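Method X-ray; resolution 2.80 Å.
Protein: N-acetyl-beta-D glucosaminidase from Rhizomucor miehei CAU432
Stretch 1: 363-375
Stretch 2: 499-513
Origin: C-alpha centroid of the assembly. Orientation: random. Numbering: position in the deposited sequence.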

ATOM      1  N   LEU A 363     -11.955 -11.859  30.336  1.00 55.36           N
ATOM      2  CA  LEU A 363     -11.317 -11.563  29.057  1.00 56.36           C
ATOM      3  C   LEU A 363     -10.056 -12.409  28.914  1.00 56.50           C
ATOM      4  O   LEU A 363      -9.828 -13.022  27.875  1.00 54.22           O
ATOM      5  N   SER A 364      -9.251 -12.437  29.973  1.00 58.83           N
ATOM      6  CA  SER A 364      -8.013 -13.209  29.995  1.00 61.32           C
ATOM      7  C   SER A 364      -8.250 -14.686  29.680  1.00 63.86           C
ATOM      8  O   SER A 364      -7.560 -15.252  28.836  1.00 64.21           O
ATOM      9  N   LYS A 365      -9.222 -15.306  30.353  1.00 67.24           N
ATOM     10  CA  LYS A 365      -9.582 -16.708  30.077  1.00 67.81           C
ATOM     11  C   LYS A 365      -9.966 -16.889  28.612  1.00 65.15           C
ATOM     12  O   LYS A 365      -9.507 -17.828  27.954  1.00 64.25           O
ATOM     13  N   GLU A 366     -10.815 -15.986  28.120  1.00 61.00           N
ATOM     14  CA  GLU A 366     -11.332 -16.056  26.753  1.00 59.35           C
ATOM     15  C   GLU A 366     -10.237 -15.901  25.705  1.00 54.81           C
ATOM     16  O   GLU A 366     -10.212 -16.642  24.721  1.00 54.25           O
ATOM     17  N   LEU A 367      -9.334 -14.949  25.913  1.00 50.79           N
ATOM     18  CA  LEU A 367      -8.270 -14.704  24.948  1.00 51.03           C
ATOM     19  C   LEU A 367      -7.241 -15.813  24.946  1.00 51.68           C
ATOM     20  O   LEU A 367      -6.906 -16.335  23.882  1.00 53.45           O
ATOM     21  N   TYR A 368      -6.749 -16.186  26.126  1.00 50.93           N
ATOM     22  CA  TYR A 368      -5.644 -17.147  26.217  1.00 50.79           C
ATOM     23  C   TYR A 368      -5.966 -18.511  25.610  1.00 53.63           C
ATOM     24  O   TYR A 368      -5.057 -19.202  25.173  1.00 57.53           O
ATOM     25  N   ASP A 369      -7.244 -18.887  25.557  1.00 55.29           N
ATOM     26  CA  ASP A 369      -7.658 -20.118  24.859  1.00 58.27           C
ATOM     27  C   ASP A 369      -7.407 -20.067  23.348  1.00 61.86           C
ATOM     28  O   ASP A 369      -7.435 -21.103  22.671  1.00 65.56           O
ATOM     29  N   ARG A 370      -7.190 -18.863  22.824  1.00 64.55           N
ATOM     30  CA  ARG A 370      -6.936 -18.652  21.402  1.00 67.21           C
ATOM     31  C   ARG A 370      -5.457 -18.328  21.113  1.00 66.56           C
ATOM     32  O   ARG A 370      -5.122 -17.942  19.991  1.00 66.43           O
ATOM     33  N   VAL A 371      -4.587 -18.476  22.116  1.00 64.05           N
ATOM     34  CA  VAL A 371      -3.177 -18.056  22.002  1.00 61.82           C
ATOM     35  C   VAL A 371      -2.189 -19.171  21.619  1.00 59.71           C
ATOM     36  O   VAL A 371      -1.554 -19.084  20.570  1.00 64.92           O
ATOM     37  N   PRO A 372      -2.036 -20.209  22.455  1.00 54.92           N
ATOM     38  CA  PRO A 372      -0.960 -21.142  22.128  1.00 53.03           C
ATOM     39  C   PRO A 372      -1.160 -21.877  20.803  1.00 51.32           C
ATOM     40  O   PRO A 372      -2.294 -22.113  20.382  1.00 50.60           O
ATOM     41  N   THR A 373      -0.040 -22.218  20.169  1.00 49.55           N
ATOM     42  CA  THR A 373      -0.018 -22.862  18.868  1.00 47.88           C
ATOM     43  C   THR A 373       0.629 -24.243  18.981  1.00 48.01           C
ATOM     44  O   THR A 373       1.670 -24.393  19.616  1.00 48.61           O
ATOM     45  N   VAL A 374       0.003 -25.244  18.370  1.00 47.71           N
ATOM     46  CA  VAL A 374       0.626 -26.545  18.171  1.00 46.56           C
ATOM     47  C   VAL A 374       1.373 -26.434  16.854  1.00 48.18           C
ATOM     48  O   VAL A 374       0.757 -26.236  15.805  1.00 52.82           O
ATOM     49  N   VAL A 375       2.697 -26.552  16.913  1.00 47.33           N
ATOM     50  CA  VAL A 375       3.551 -26.289  15.762  1.00 45.66           C
ATOM     51  C   VAL A 375       3.823 -27.572  14.978  1.00 46.36           C
ATOM     52  O   VAL A 375       3.741 -27.588  13.749  1.00 46.22           O
ATOM     53  N   TYR A 499       4.244 -18.484  23.820  1.00 45.85           N
ATOM     54  CA  TYR A 499       4.632 -17.082  23.629  1.00 47.20           C
ATOM     55  C   TYR A 499       4.839 -16.274  24.924  1.00 48.47           C
ATOM     56  O   TYR A 499       5.157 -15.084  24.856  1.00 49.43           O
ATOM     57  N   GLU A 500       4.653 -16.900  26.087  1.00 49.02           N
ATOM     58  CA  GLU A 500       4.908 -16.248  27.378  1.00 50.61           C
ATOM     59  C   GLU A 500       4.707 -17.244  28.512  1.00 51.60           C
ATOM     60  O   GLU A 500       3.946 -18.204  28.372  1.00 52.40           O
ATOM     61  N   TYR A 501       5.381 -17.001  29.634  1.00 52.29           N
ATOM     62  CA  TYR A 501       5.359 -17.935  30.761  1.00 53.54           C
ATOM     63  C   TYR A 501       4.420 -17.505  31.883  1.00 51.54           C
ATOM     64  O   TYR A 501       4.582 -17.925  33.033  1.00 51.68           O
ATOM     65  N   THR A 502       3.431 -16.684  31.544  1.00 48.99           N
ATOM     66  CA  THR A 502       2.410 -16.266  32.498  1.00 46.02           C
ATOM     67  C   THR A 502       1.525 -17.461  32.900  1.00 45.28           C
ATOM     68  O   THR A 502       1.370 -18.409  32.125  1.00 43.93           O
ATOM     69  N   PRO A 503       0.949 -17.429  34.117  1.00 46.15           N
ATOM     70  CA  PRO A 503       0.060 -18.527  34.547  1.00 46.22           C
ATOM     71  C   PRO A 503      -1.099 -18.867  33.586  1.00 45.61           C
ATOM     72  O   PRO A 503      -1.356 -20.048  33.336  1.00 47.58           O
ATOM     73  N   PRO A 504      -1.805 -17.852  33.058  1.00 44.37           N
ATOM     74  CA  PRO A 504      -2.860 -18.208  32.104  1.00 44.42           C
ATOM     75  C   PRO A 504      -2.365 -18.768  30.759  1.00 44.17           C
ATOM     76  O   PRO A 504      -3.077 -19.552  30.126  1.00 45.71           O
ATOM     77  N   ALA A 505      -1.173 -18.376  30.324  1.00 42.98           N
ATOM     78  CA  ALA A 505      -0.593 -18.948  29.111  1.00 43.77           C
ATOM     79  C   ALA A 505      -0.251 -20.424  29.330  1.00 45.15           C
ATOM     80  O   ALA A 505      -0.422 -21.251  28.427  1.00 46.48           O
ATOM     81  N   HIS A 506       0.222 -20.749  30.530  1.00 45.34           N
ATOM     82  CA  HIS A 506       0.449 -22.142  30.914  1.00 45.13           C
ATOM     83  C   HIS A 506      -0.872 -22.909  31.071  1.00 44.23           C
ATOM     84  O   HIS A 506      -0.970 -24.069  30.665  1.00 43.95           O
ATOM     85  N   GLU A 507      -1.887 -22.273  31.649  1.00 42.93           N
ATOM     86  CA  GLU A 507      -3.187 -22.917  31.769  1.00 42.76           C
ATOM     87  C   GLU A 507      -3.676 -23.308  30.375  1.00 42.38           C
ATOM     88  O   GLU A 507      -3.954 -24.475  30.116  1.00 43.37           O
ATOM     89  N   ALA A 508      -3.735 -22.336  29.470  1.00 42.26           N
ATOM     90  CA  ALA A 508      -4.146 -22.586  28.087  1.00 41.45           C
ATOM     91  C   ALA A 508      -3.287 -23.641  27.387  1.00 40.84           C
ATOM     92  O   ALA A 508      -3.789 -24.438  26.599  1.00 38.77           O
ATOM     93  N   ALA A 509      -1.988 -23.637  27.667  1.00 41.81           N
ATOM     94  CA  ALA A 509      -1.084 -24.627  27.085  1.00 43.40           C
ATOM     95  C   ALA A 509      -1.409 -26.047  27.558  1.00 43.55           C
ATOM     96  O   ALA A 509      -1.330 -27.002  26.780  1.00 43.05           O
ATOM     97  N   VAL A 510      -1.778 -26.181  28.829  1.00 43.27           N
ATOM     98  CA  VAL A 510      -2.202 -27.473  29.361  1.00 44.27           C
ATOM     99  C   VAL A 510      -3.542 -27.895  28.759  1.00 43.75           C
ATOM    100  O   VAL A 510      -3.709 -29.045  28.350  1.00 41.89           O
ATOM    101  N   ARG A 511      -4.483 -26.959  28.692  1.00 44.92           N
ATOM    102  CA  ARG A 511      -5.776 -27.218  28.046  1.00 47.33           C
ATOM    103  C   ARG A 511      -5.600 -27.759  26.625  1.00 47.09           C
ATOM    104  O   ARG A 511      -6.298 -28.689  26.212  1.00 44.90           O
ATOM    105  N   LEU A 512      -4.649 -27.175  25.896  1.00 47.23           N
ATOM    106  CA  LEU A 512      -4.336 -27.597  24.536  1.00 48.10           C
ATOM    107  C   LEU A 512      -3.773 -29.013  24.527  1.00 47.87           C
ATOM    108  O   LEU A 512      -4.169 -29.836  23.701  1.00 45.98           O
ATOM    109  N   ILE A 513      -2.853 -29.284  25.451  1.00 48.91           N
ATOM    110  CA  ILE A 513      -2.200 -30.593  25.545  1.00 49.71           C
ATOM    111  C   ILE A 513      -3.202 -31.708  25.853  1.00 50.13           C
ATOM    112  O   ILE A 513      -3.122 -32.791  25.271  1.00 52.93           O
TER

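Packing of 363-375 against 499-513 in the N-acetyl-beta-D-glucosaminidase, where the helix of 363-368 and the helix 503-513 approach to 9.7 Å between axes and cross at -46°. Y368 is the centre of the contact. Its CA-to-CB bond points toward the second stretch, and chi1 of -83° (m) with chi2 of -72° lays the ring along the start of the 503-513 helix. One face is covered by P504, whose CB lies 3.9 Å from the Y368 ring centroid and 26° off the ring normal, a CH-pi contact; Y368 CE1 is also 4.0 Å from A505 CB. This placement carries the hydroxyl to E500, and Y368 OH donates a short hydrogen bond to E500 OE1 (2.5 Å) near the plane of the ring. E500 reaches in with chi1 p and chi2 t, and its OE1 also accepts from T502 OG1 at 2.6 Å. T502, at the N-cap position, holds chi1 at 58° (p), which sets its hydroxyl for that bond.

One turn along the helix from P504, the backbones come close at A508, which brings only a methyl: the CA atoms of D369 and A508 are 5.4 Å apart. A508 CB points toward the first stretch, lying 3.1 Å from Y368 O, 4.1 Å from Y368 CB and 4.0 Å from P372 CD. The type I turn from Y368 to V371 leads the chain from the first helix to P372, whose ring, puckered C-gamma endo, rests beside A508.

At D369 the CA-to-CB bond runs sideways, but chi1 m (-72°) brings the carboxylate nearer to the helix. R511 answers with chi1 m, chi2 t and chi3 p, and D369 OD2 forms a salt bridge with R511 NH1 at 2.6 Å, near the guanidinium plane. R511 NE is hydrogen-bonded elsewhere in the structure.

L512 closes the apolar end. Its chi1 of -137° lies between wells while chi2 is t; in this pose L512 CD1 lies 3.9 Å from P372 CB, and both methyls reach V374, with L512 CD1 and L512 CD2 each 3.5 Å from V374 CG2 (V374 in t).

Y499 points toward the first stretch with chi1 m. The edge of its ring meets V371, with V371 CG1 (chi1 t) 3.9 Å from Y499 CD2. T373, with chi1 m (-45°), places OG1 at the edge of the Y499 ring, where T373 OG1 and Y499 OH share a 2.6 Å hydrogen bond in which either could donate.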

ATOM      1  CB  LEU A 363     -10.977 -10.069  28.948  1.00 56.68           C
ATOM      2  CG  LEU A 363     -10.379  -9.571  27.623  1.00 55.71           C
ATOM      3  CD1 LEU A 363     -11.371  -9.719  26.480  1.00 56.29           C
ATOM      4  CD2 LEU A 363      -9.920  -8.126  27.743  1.00 53.67           C
ATOM      5  CB  SER A 364      -7.321 -13.073  31.351  1.00 61.21           C
ATOM      6  OG  SER A 364      -6.079 -13.754  31.349  1.00 63.57           O
ATOM      7  CB  LYS A 365     -10.755 -17.182  30.950  1.00 70.86           C
ATOM      8  CG  LYS A 365     -10.391 -17.656  32.350  1.00 75.71           C
ATOM      9  CD  LYS A 365     -10.412 -16.524  33.371  1.00 79.61           C
ATOM     10  CE  LYS A 365     -10.345 -17.037  34.805  1.00 82.57           C
ATOM     11  NZ  LYS A 365     -11.620 -17.665  35.261  1.00 84.03           N
ATOM     12  CB  GLU A 366     -12.416 -14.994  26.532  1.00 61.30           C
ATOM     13  CG  GLU A 366     -13.751 -15.344  27.177  1.00 63.42           C
ATOM     14  CD  GLU A 366     -14.731 -14.176  27.237  1.00 64.32           C
ATOM     15  OE1 GLU A 366     -14.339 -13.014  26.976  1.00 61.67           O
ATOM     16  OE2 GLU A 366     -15.912 -14.433  27.558  1.00 65.82           O
ATOM     17  CB  LEU A 367      -7.575 -13.362  25.198  1.00 50.18           C
ATOM     18  CG  LEU A 367      -8.389 -12.100  24.891  1.00 50.07           C
ATOM     19  CD1 LEU A 367      -7.493 -10.870  24.998  1.00 50.07           C
ATOM     20  CD2 LEU A 367      -9.049 -12.171  23.517  1.00 49.00           C
ATOM     21  CB  TYR A 368      -5.136 -17.293  27.656  1.00 49.20           C
ATOM     22  CG  TYR A 368      -4.141 -16.221  28.058  1.00 48.76           C
ATOM     23  CD1 TYR A 368      -2.846 -16.216  27.543  1.00 48.21           C
ATOM     24  CD2 TYR A 368      -4.486 -15.212  28.953  1.00 47.84           C
ATOM     25  CE1 TYR A 368      -1.931 -15.240  27.907  1.00 46.62           C
ATOM     26  CE2 TYR A 368      -3.576 -14.233  29.322  1.00 46.70           C
ATOM     27  CZ  TYR A 368      -2.301 -14.252  28.797  1.00 45.87           C
ATOM     28  OH  TYR A 368      -1.393 -13.283  29.162  1.00 45.22           O
ATOM     29  CB  ASP A 369      -9.146 -20.400  25.091  1.00 58.65           C
ATOM     30  CG  ASP A 369      -9.449 -20.867  26.501  1.00 58.35           C
ATOM     31  OD1 ASP A 369      -8.507 -21.107  27.286  1.00 62.82           O
ATOM     32  OD2 ASP A 369     -10.643 -21.005  26.827  1.00 55.14           O
ATOM     33  CB  ARG A 370      -7.817 -17.498  20.892  1.00 68.78           C
ATOM     34  CG  ARG A 370      -9.302 -17.612  21.234  1.00 69.48           C
ATOM     35  CD  ARG A 370     -10.049 -16.299  21.012  1.00 71.32           C
ATOM     36  NE  ARG A 370      -9.970 -15.807  19.630  1.00 73.25           N
ATOM     37  CZ  ARG A 370     -10.240 -14.557  19.243  1.00 72.39           C
ATOM     38  NH1 ARG A 370     -10.594 -13.626  20.127  1.00 72.83           N
ATOM     39  NH2 ARG A 370     -10.134 -14.228  17.957  1.00 70.11           N
ATOM     40  CB  VAL A 371      -2.698 -17.337  23.285  1.00 61.46           C
ATOM     41  CG1 VAL A 371      -1.181 -17.209  23.323  1.00 59.84           C
ATOM     42  CG2 VAL A 371      -3.343 -15.960  23.388  1.00 61.80           C
ATOM     43  CB  PRO A 372      -0.970 -22.125  23.301  1.00 52.67           C
ATOM     44  CG  PRO A 372      -2.359 -22.078  23.815  1.00 54.05           C
ATOM     45  CD  PRO A 372      -2.826 -20.667  23.611  1.00 55.17           C
ATOM     46  CB  THR A 373       0.805 -22.033  17.859  1.00 47.43           C
ATOM     47  OG1 THR A 373       0.454 -20.647  17.957  1.00 45.91           O
ATOM     48  CG2 THR A 373       0.572 -22.520  16.443  1.00 47.45           C
ATOM     49  CB  VAL A 374      -0.420 -27.666  18.086  1.00 45.97           C
ATOM     50  CG1 VAL A 374       0.247 -28.993  17.777  1.00 45.69           C
ATOM     51  CG2 VAL A 374      -1.215 -27.744  19.386  1.00 46.87           C
ATOM     52  CB  VAL A 375       4.869 -25.633  16.209  1.00 44.99           C
ATOM     53  CG1 VAL A 375       5.760 -25.329  15.014  1.00 45.37           C
ATOM     54  CG2 VAL A 375       4.584 -24.364  16.992  1.00 44.91           C
ATOM     55  CB  TYR A 499       3.619 -16.358  22.721  1.00 48.26           C
ATOM     56  CG  TYR A 499       3.311 -17.080  21.425  1.00 48.48           C
ATOM     57  CD1 TYR A 499       4.223 -17.078  20.373  1.00 49.46           C
ATOM     58  CD2 TYR A 499       2.111 -17.762  21.249  1.00 48.24           C
ATOM     59  CE1 TYR A 499       3.951 -17.735  19.184  1.00 50.19           C
ATOM     60  CE2 TYR A 499       1.831 -18.425  20.064  1.00 50.34           C
ATOM     61  CZ  TYR A 499       2.755 -18.407  19.034  1.00 51.45           C
ATOM     62  OH  TYR A 499       2.483 -19.058  17.849  1.00 54.76           O
ATOM     63  CB  GLU A 500       4.004 -15.027  27.592  1.00 50.95           C
ATOM     64  CG  GLU A 500       2.515 -15.333  27.614  1.00 51.50           C
ATOM     65  CD  GLU A 500       1.677 -14.071  27.678  1.00 52.95           C
ATOM     66  OE1 GLU A 500       1.059 -13.818  28.737  1.00 53.47           O
ATOM     67  OE2 GLU A 500       1.655 -13.325  26.673  1.00 53.33           O
ATOM     68  CB  TYR A 501       6.776 -18.181  31.306  1.00 55.84           C
ATOM     69  CG  TYR A 501       7.582 -16.936  31.612  1.00 58.45           C
ATOM     70  CD1 TYR A 501       7.095 -15.944  32.457  1.00 62.98           C
ATOM     71  CD2 TYR A 501       8.844 -16.761  31.067  1.00 59.62           C
ATOM     72  CE1 TYR A 501       7.839 -14.809  32.736  1.00 65.41           C
ATOM     73  CE2 TYR A 501       9.594 -15.634  31.341  1.00 62.51           C
ATOM     74  CZ  TYR A 501       9.088 -14.662  32.176  1.00 64.34           C
ATOM     75  OH  TYR A 501       9.828 -13.539  32.449  1.00 66.80           O
ATOM     76  CB  THR A 502       1.537 -15.138  31.905  1.00 45.42           C
ATOM     77  OG1 THR A 502       0.931 -15.581  30.683  1.00 43.79           O
ATOM     78  CG2 THR A 502       2.381 -13.890  31.630  1.00 44.42           C
ATOM     79  CB  PRO A 503      -0.473 -18.051  35.905  1.00 45.65           C
ATOM     80  CG  PRO A 503       0.516 -17.049  36.390  1.00 46.17           C
ATOM     81  CD  PRO A 503       1.180 -16.442  35.189  1.00 45.96           C
ATOM     82  CB  PRO A 504      -3.622 -16.891  31.906  1.00 44.27           C
ATOM     83  CG  PRO A 504      -2.699 -15.821  32.362  1.00 44.41           C
ATOM     84  CD  PRO A 504      -1.856 -16.429  33.435  1.00 43.98           C
ATOM     85  CB  ALA A 505       0.637 -18.168  28.678  1.00 43.50           C
ATOM     86  CB  HIS A 506       1.267 -22.229  32.206  1.00 46.10           C
ATOM     87  CG  HIS A 506       2.683 -21.760  32.058  1.00 47.63           C
ATOM     88  ND1 HIS A 506       3.440 -21.323  33.125  1.00 48.62           N
ATOM     89  CD2 HIS A 506       3.477 -21.647  30.966  1.00 47.82           C
ATOM     90  CE1 HIS A 506       4.640 -20.972  32.699  1.00 48.10           C
ATOM     91  NE2 HIS A 506       4.688 -21.160  31.393  1.00 48.05           N
ATOM     92  CB  GLU A 507      -4.186 -22.004  32.488  1.00 43.00           C
ATOM     93  CG  GLU A 507      -5.642 -22.471  32.473  1.00 43.59           C
ATOM     94  CD  GLU A 507      -5.880 -23.797  33.180  1.00 45.04           C
ATOM     95  OE1 GLU A 507      -7.006 -24.338  33.062  1.00 43.38           O
ATOM     96  OE2 GLU A 507      -4.957 -24.298  33.864  1.00 46.32           O
ATOM     97  CB  ALA A 508      -4.109 -21.293  27.300  1.00 42.31           C
ATOM     98  CB  ALA A 509       0.358 -24.277  27.409  1.00 44.10           C
ATOM     99  CB  VAL A 510      -2.286 -27.447  30.895  1.00 45.28           C
ATOM    100  CG1 VAL A 510      -2.994 -28.686  31.420  1.00 46.36           C
ATOM    101  CG2 VAL A 510      -0.888 -27.344  31.483  1.00 45.61           C
ATOM    102  CB  ARG A 511      -6.624 -25.947  28.006  1.00 48.01           C
ATOM    103  CG  ARG A 511      -6.986 -25.404  29.376  1.00 49.99           C
ATOM    104  CD  ARG A 511      -8.122 -24.407  29.279  1.00 52.42           C
ATOM    105  NE  ARG A 511      -9.395 -25.089  29.059  1.00 55.54           N
ATOM    106  CZ  ARG A 511     -10.476 -24.534  28.511  1.00 57.62           C
ATOM    107  NH1 ARG A 511     -10.461 -23.267  28.103  1.00 56.42           N
ATOM    108  NH2 ARG A 511     -11.581 -25.259  28.360  1.00 58.89           N
ATOM    109  CB  LEU A 512      -3.325 -26.642  23.896  1.00 49.40           C
ATOM    110  CG  LEU A 512      -3.566 -26.229  22.442  1.00 50.12           C
ATOM    111  CD1 LEU A 512      -2.329 -25.517  21.913  1.00 50.68           C
ATOM    112  CD2 LEU A 512      -3.919 -27.414  21.561  1.00 50.86           C
ATOM    113  CB  ILE A 513      -1.037 -30.561  26.574  1.00 50.79           C
ATOM    114  CG1 ILE A 513       0.148 -29.779  25.986  1.00 50.82           C
ATOM    115  CG2 ILE A 513      -0.577 -31.964  26.961  1.00 49.99           C
ATOM    116  CD1 ILE A 513       1.182 -29.347  27.004  1.00 50.80           C
TER